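Local atomic coordinates of FMN reductase (NADPH) (Bacillus subtilis, PDB entry 3N2S), a protein that uses NADPH to reduce flavin mononucleotide and also reduces nitroaromatic compounds, quinones and azo dyes. Residues Y46-V51 with H75-C80; E71-F76 with G160-H165. All blocks are in the same frame, centred on the assembly; numbering follows the deposited sequence.

Interactions 1 and 2 are successive joints of one antiparallel sheet, their centres about 11 Å apart. Strand 75-82 is the shared element, pairing along one edge with strand 46-51 and along the other with strand 155-164; strand 131-135 follows beyond. Along the chain the order is 46-51, then 71-80, where the two contacts share His-75 and Phe-76, then 160-165. A probable hydrogen bond from Leu-161 N to Phe-77 O (2.7 Å) ties them together. Helix 104-127, which contributes Ile-112 and Leu-116 to an FMN pocket, packs against Phe-77, Phe-79, Leu-161 and Val-163. The contacts thus build the central sheet of the nitroreductase fold against a helix that lines an FMN pocket.

Interaction 1 of 2, residues Y46-V51 with H75-C80; sequences YSIIGV and HFFVFC
Val-78 O accepts the straightest hydrogen bond of this antiparallel pairing and is gripped by two hydrogens: the N-H of Ile-49, with N 2.8 Å away and an angle of 171° at the hydrogen, and the weaker CA-H of Ile-48. The Ile-49 N-H lies in the carbonyl plane, and Ile-49 O is met in return by Val-78 N at 2.7 Å. Val-51 N reaches Phe-76 O at 2.6 Å, nearly along the C=O axis, whereas the reverse bond, Phe-76 N to Val-51 O, is weak. On the face carrying Phe-77 and Phe-79, Ile-48 has CG1 beside its backbone N (chi1 -53°) and so runs alongside Phe-79, CG1 lying 3.6 Å from CE1. Its CG2 meets Phe-77 CD1 at 3.7 Å. An alanine here would remove both branches and would probably loosen the packing of both phenylalanines. Gly-50 CA sits 3.4 Å from His-75 NE2, which is hydrogen-bonded to Tyr-182 of the second subunit; a CB on Gly-50 would clash with that nitrogen. Ile-48 to Gly-50 also pair in parallel with a strand of the second subunit, so they lie inside a continuous sheet, with partners on two edges and mainly apolar side chains on the faces.

Interaction 2 of 2, residues E71-F76 with G160-H165; sequences EKNGHF and GLAVGH
A classic beta bulge opens the pairing of strands 75-82 and 155-164, in the central sheet of the nitroreductase fold: Gly-74 and His-75 together face the single residue Val-163. The hydrogen bonds are the evidence. Val-163 O accepts from Gly-74 N at 2.7 Å, in the carbonyl plane on a lone pair, and from His-75 N at 3.1 Å. Both are bent, with angles of 131° and 138° at the hydrogen, a geometry consistent with two successive N-H groups converging on one oxygen. The return bond, Val-163 N to His-75 O, is much straighter at 163° and comes in nearly along the C=O axis.

Steric fit is the second kind. The backbones run closest at Gly-74 and Gly-164, whose CA atoms are 4.1 Å apart: a CB on Gly-164 would clash with Gly-74 N, and one on Gly-74 would press on Val-163 O.

Amide placement is the third. Asn-73 holds CG in the crowded position between its backbone N and carbonyl carbon, which brings ND2 to 3.7 Å from Ala-162 CB. The amide is held from outside the pairing, OD1 by Lys-57 and ND2 by the backbone oxygen of Tyr-69, a residue of the flavin pocket, which is consistent with a second-shell position for Asn-73.

Apolar packing comes last. With CG anti to the backbone N, the Phe-76 ring extends along strand 155-164. Ala-162 CA lies at the ring edge, near its plane, 3.8 Å from CD1. Farther along, CZ rests 3.5 Å from Gly-160 CA, where a CB would overlap the ring.

Interaction 1 of 2, residues Y46-V51 with H75-C80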
loop_
_atom_site.group_PDB
_atom_site.type_symbol
_atom_site.label_atom_id
_atom_site.label_comp_id
_atom_site.label_asym_id
_atom_site.label_seq_id
_atom_site.Cartn_x
_atom_site.Cartn_y
_atom_site.Cartn_z
ATOM N N TYR A 46 3.616 3.149 10.518
ATOM C CA TYR A 46 4.809 3.094 9.673
ATOM C C TYR A 46 5.882 4.069 10.127
ATOM O O TYR A 46 5.613 5.015 10.879
ATOM C CB TYR A 46 4.430 3.368 8.186
ATOM C CG TYR A 46 3.754 4.705 7.975
ATOM C CD1 TYR A 46 4.499 5.846 7.689
ATOM C CD2 TYR A 46 2.378 4.843 8.141
ATOM C CE1 TYR A 46 3.893 7.096 7.590
ATOM C CE2 TYR A 46 1.757 6.083 8.035
ATOM C CZ TYR A 46 2.518 7.208 7.765
ATOM O OH TYR A 46 1.898 8.423 7.663
ATOM N N SER A 47 7.095 3.861 9.611
ATOM C CA SER A 47 8.249 4.726 9.767
ATOM C C SER A 47 8.976 4.785 8.452
ATOM O O SER A 47 8.858 3.869 7.629
ATOM C CB SER A 47 9.174 4.240 10.882
ATOM O OG SER A 47 8.764 4.865 12.085
ATOM N N ILE A 48 9.666 5.906 8.214
ATOM C CA ILE A 48 10.422 6.148 6.990
ATOM C C ILE A 48 11.851 6.442 7.394
ATOM O O ILE A 48 12.093 7.393 8.141
ATOM C CB ILE A 48 9.807 7.310 6.165
ATOM C CG1 ILE A 48 8.293 7.102 5.905
ATOM C CG2 ILE A 48 10.599 7.540 4.862
ATOM C CD1 ILE A 48 7.523 8.379 5.404
ATOM N N ILE A 49 12.799 5.631 6.924
ATOM C CA ILE A 49 14.205 5.881 7.255
ATOM C C ILE A 49 14.881 6.454 6.010
ATOM O O ILE A 49 14.955 5.776 4.989
ATOM C CB ILE A 49 14.933 4.627 7.819
ATOM C CG1 ILE A 49 14.144 4.046 9.041
ATOM C CG2 ILE A 49 16.405 4.985 8.214
ATOM C CD1 ILE A 49 14.576 2.736 9.488
ATOM N N GLY A 50 15.349 7.696 6.110
ATOM C CA GLY A 50 16.061 8.361 5.028
ATOM C C GLY A 50 17.540 8.011 5.097
ATOM O O GLY A 50 18.236 8.382 6.055
ATOM N N VAL A 51 18.016 7.253 4.104
ATOM C CA VAL A 51 19.404 6.770 4.076
ATOM C C VAL A 51 20.274 7.628 3.140
ATOM O O VAL A 51 20.078 7.642 1.919
ATOM C CB VAL A 51 19.504 5.249 3.773
ATOM C CG1 VAL A 51 20.931 4.720 4.013
ATOM C CG2 VAL A 51 18.502 4.454 4.617
ATOM N N HIS A 75 18.205 10.583 -2.859
ATOM C CA HIS A 75 17.961 10.126 -1.479
ATOM C C HIS A 75 17.389 8.725 -1.537
ATOM O O HIS A 75 16.671 8.407 -2.496
ATOM C CB HIS A 75 16.973 11.055 -0.737
ATOM C CG HIS A 75 17.108 11.016 0.765
ATOM N ND1 HIS A 75 18.318 11.264 1.388
ATOM C CD2 HIS A 75 16.173 10.809 1.719
ATOM C CE1 HIS A 75 18.090 11.174 2.686
ATOM N NE2 HIS A 75 16.813 10.918 2.935
ATOM N N PHE A 76 17.681 7.896 -0.522
ATOM C CA PHE A 76 17.115 6.551 -0.447
ATOM C C PHE A 76 16.249 6.429 0.805
ATOM O O PHE A 76 16.757 6.571 1.920
ATOM C CB PHE A 76 18.194 5.458 -0.508
ATOM C CG PHE A 76 17.647 4.053 -0.642
ATOM C CD1 PHE A 76 16.928 3.671 -1.775
ATOM C CD2 PHE A 76 17.856 3.104 0.360
ATOM C CE1 PHE A 76 16.412 2.373 -1.881
ATOM C CE2 PHE A 76 17.354 1.814 0.241
ATOM C CZ PHE A 76 16.648 1.454 -0.881
ATOM N N PHE A 77 14.946 6.213 0.615
ATOM C CA PHE A 77 13.992 6.072 1.712
ATOM C C PHE A 77 13.690 4.600 1.959
ATOM O O PHE A 77 13.509 3.849 1.008
ATOM C CB PHE A 77 12.677 6.809 1.398
ATOM C CG PHE A 77 12.782 8.305 1.183
ATOM C CD1 PHE A 77 12.565 9.194 2.235
ATOM C CD2 PHE A 77 13.012 8.829 -0.089
ATOM C CE1 PHE A 77 12.593 10.579 2.021
ATOM C CE2 PHE A 77 13.079 10.217 -0.293
ATOM C CZ PHE A 77 12.859 11.080 0.763
ATOM N N VAL A 78 13.605 4.190 3.234
ATOM C CA VAL A 78 13.212 2.813 3.552
ATOM C C VAL A 78 11.887 2.881 4.301
ATOM O O VAL A 78 11.818 3.486 5.381
ATOM C CB VAL A 78 14.283 1.947 4.286
ATOM C CG1 VAL A 78 13.730 0.548 4.601
ATOM C CG2 VAL A 78 15.562 1.845 3.453
ATOM N N PHE A 79 10.836 2.262 3.724
ATOM C CA PHE A 79 9.515 2.236 4.346
ATOM C C PHE A 79 9.406 1.029 5.228
ATOM O O PHE A 79 9.673 -0.088 4.774
ATOM C CB PHE A 79 8.375 2.273 3.293
ATOM C CG PHE A 79 8.166 3.670 2.766
ATOM C CD1 PHE A 79 7.141 4.470 3.259
ATOM C CD2 PHE A 79 9.035 4.210 1.817
ATOM C CE1 PHE A 79 6.978 5.784 2.805
ATOM C CE2 PHE A 79 8.857 5.515 1.345
ATOM C CZ PHE A 79 7.832 6.296 1.849
ATOM N N CYS A 80 8.993 1.250 6.483
ATOM C CA CYS A 80 8.844 0.161 7.464
ATOM C C CYS A 80 7.452 0.085 7.999
ATOM O O CYS A 80 6.878 1.126 8.313
ATOM C CB CYS A 80 9.809 0.340 8.638
ATOM S SG CYS A 80 11.535 0.574 8.180
#

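Interaction 2 of 2, residues E71-F76 with G160-H165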
loop_
_atom_site.group_PDB
_atom_site.type_symbol
_atom_site.label_atom_id
_atom_site.label_comp_id
_atom_site.label_asym_id
_atom_site.label_seq_id
_atom_site.Cartn_x
_atom_site.Cartn_y
_atom_site.Cartn_z
ATOM N N GLU A 71 22.352 3.197 -4.416
ATOM C CA GLU A 71 23.475 4.051 -3.973
ATOM C C GLU A 71 23.433 5.376 -4.684
ATOM O O GLU A 71 23.642 6.408 -4.050
ATOM C CB GLU A 71 24.847 3.441 -4.318
ATOM C CG GLU A 71 25.308 2.292 -3.467
ATOM C CD GLU A 71 26.775 1.956 -3.687
ATOM O OE1 GLU A 71 27.050 0.909 -4.309
ATOM O OE2 GLU A 71 27.648 2.729 -3.229
ATOM N N LYS A 72 23.282 5.341 -6.027
ATOM C CA LYS A 72 23.303 6.549 -6.867
ATOM C C LYS A 72 21.906 7.054 -7.108
ATOM O O LYS A 72 21.227 6.612 -8.042
ATOM C CB LYS A 72 24.027 6.288 -8.208
ATOM C CG LYS A 72 24.368 7.571 -8.972
ATOM C CD LYS A 72 24.964 7.282 -10.358
ATOM C CE LYS A 72 25.682 8.478 -10.940
ATOM N NZ LYS A 72 24.759 9.601 -11.240
ATOM N N ASN A 73 21.492 8.026 -6.278
ATOM C CA ASN A 73 20.173 8.677 -6.347
ATOM C C ASN A 73 20.219 9.990 -5.543
ATOM O O ASN A 73 21.256 10.317 -4.974
ATOM C CB ASN A 73 19.062 7.705 -5.826
ATOM C CG ASN A 73 19.310 7.178 -4.434
ATOM O OD1 ASN A 73 19.708 7.922 -3.533
ATOM N ND2 ASN A 73 19.131 5.875 -4.234
ATOM N N GLY A 74 19.105 10.704 -5.471
ATOM C CA GLY A 74 18.997 11.957 -4.721
ATOM C C GLY A 74 18.817 11.739 -3.230
ATOM O O GLY A 74 19.172 12.611 -2.425
ATOM N N HIS A 75 18.205 10.583 -2.859
ATOM C CA HIS A 75 17.961 10.126 -1.479
ATOM C C HIS A 75 17.389 8.725 -1.537
ATOM O O HIS A 75 16.671 8.407 -2.496
ATOM C CB HIS A 75 16.973 11.055 -0.737
ATOM C CG HIS A 75 17.108 11.016 0.765
ATOM N ND1 HIS A 75 18.318 11.264 1.388
ATOM C CD2 HIS A 75 16.173 10.809 1.719
ATOM C CE1 HIS A 75 18.090 11.174 2.686
ATOM N NE2 HIS A 75 16.813 10.918 2.935
ATOM N N PHE A 76 17.681 7.896 -0.522
ATOM C CA PHE A 76 17.115 6.551 -0.447
ATOM C C PHE A 76 16.249 6.429 0.805
ATOM O O PHE A 76 16.757 6.571 1.920
ATOM C CB PHE A 76 18.194 5.458 -0.508
ATOM C CG PHE A 76 17.647 4.053 -0.642
ATOM C CD1 PHE A 76 16.928 3.671 -1.775
ATOM C CD2 PHE A 76 17.856 3.104 0.360
ATOM C CE1 PHE A 76 16.412 2.373 -1.881
ATOM C CE2 PHE A 76 17.354 1.814 0.241
ATOM C CZ PHE A 76 16.648 1.454 -0.881
ATOM N N GLY A 160 12.562 -0.223 -0.128
ATOM C CA GLY A 160 13.179 1.080 -0.259
ATOM C C GLY A 160 12.467 1.839 -1.367
ATOM O O GLY A 160 11.659 1.268 -2.133
ATOM N N LEU A 161 12.739 3.135 -1.447
ATOM C CA LEU A 161 12.247 4.000 -2.508
ATOM C C LEU A 161 13.394 4.913 -2.883
ATOM O O LEU A 161 13.797 5.749 -2.074
ATOM C CB LEU A 161 10.998 4.817 -2.088
ATOM C CG LEU A 161 10.302 5.581 -3.229
ATOM C CD1 LEU A 161 9.617 4.587 -4.230
ATOM C CD2 LEU A 161 9.285 6.601 -2.674
ATOM N N ALA A 162 13.983 4.678 -4.064
ATOM C CA ALA A 162 15.061 5.482 -4.612
ATOM C C ALA A 162 14.386 6.668 -5.295
ATOM O O ALA A 162 13.420 6.485 -6.028
ATOM C CB ALA A 162 15.869 4.673 -5.620
ATOM N N VAL A 163 14.813 7.889 -4.952
ATOM C CA VAL A 163 14.248 9.119 -5.511
ATOM C C VAL A 163 15.416 9.978 -6.025
ATOM O O VAL A 163 16.433 10.073 -5.353
ATOM C CB VAL A 163 13.396 9.918 -4.477
ATOM C CG1 VAL A 163 12.715 11.111 -5.150
ATOM C CG2 VAL A 163 12.351 9.025 -3.777
ATOM N N GLY A 164 15.263 10.581 -7.193
ATOM C CA GLY A 164 16.309 11.445 -7.728
ATOM C C GLY A 164 15.950 12.121 -9.032
ATOM O O GLY A 164 14.831 11.973 -9.540
ATOM N N HIS A 165 16.919 12.862 -9.579
ATOM C CA HIS A 165 16.800 13.578 -10.848
ATOM C C HIS A 165 17.119 12.558 -11.921
ATOM O O HIS A 165 18.200 11.982 -11.886
ATOM C CB HIS A 165 17.794 14.766 -10.899
ATOM C CG HIS A 165 17.459 15.847 -9.919
ATOM N ND1 HIS A 165 16.565 16.845 -10.238
ATOM C CD2 HIS A 165 17.860 16.015 -8.635
ATOM C CE1 HIS A 165 16.468 17.602 -9.157
ATOM N NE2 HIS A 165 17.231 17.146 -8.169
#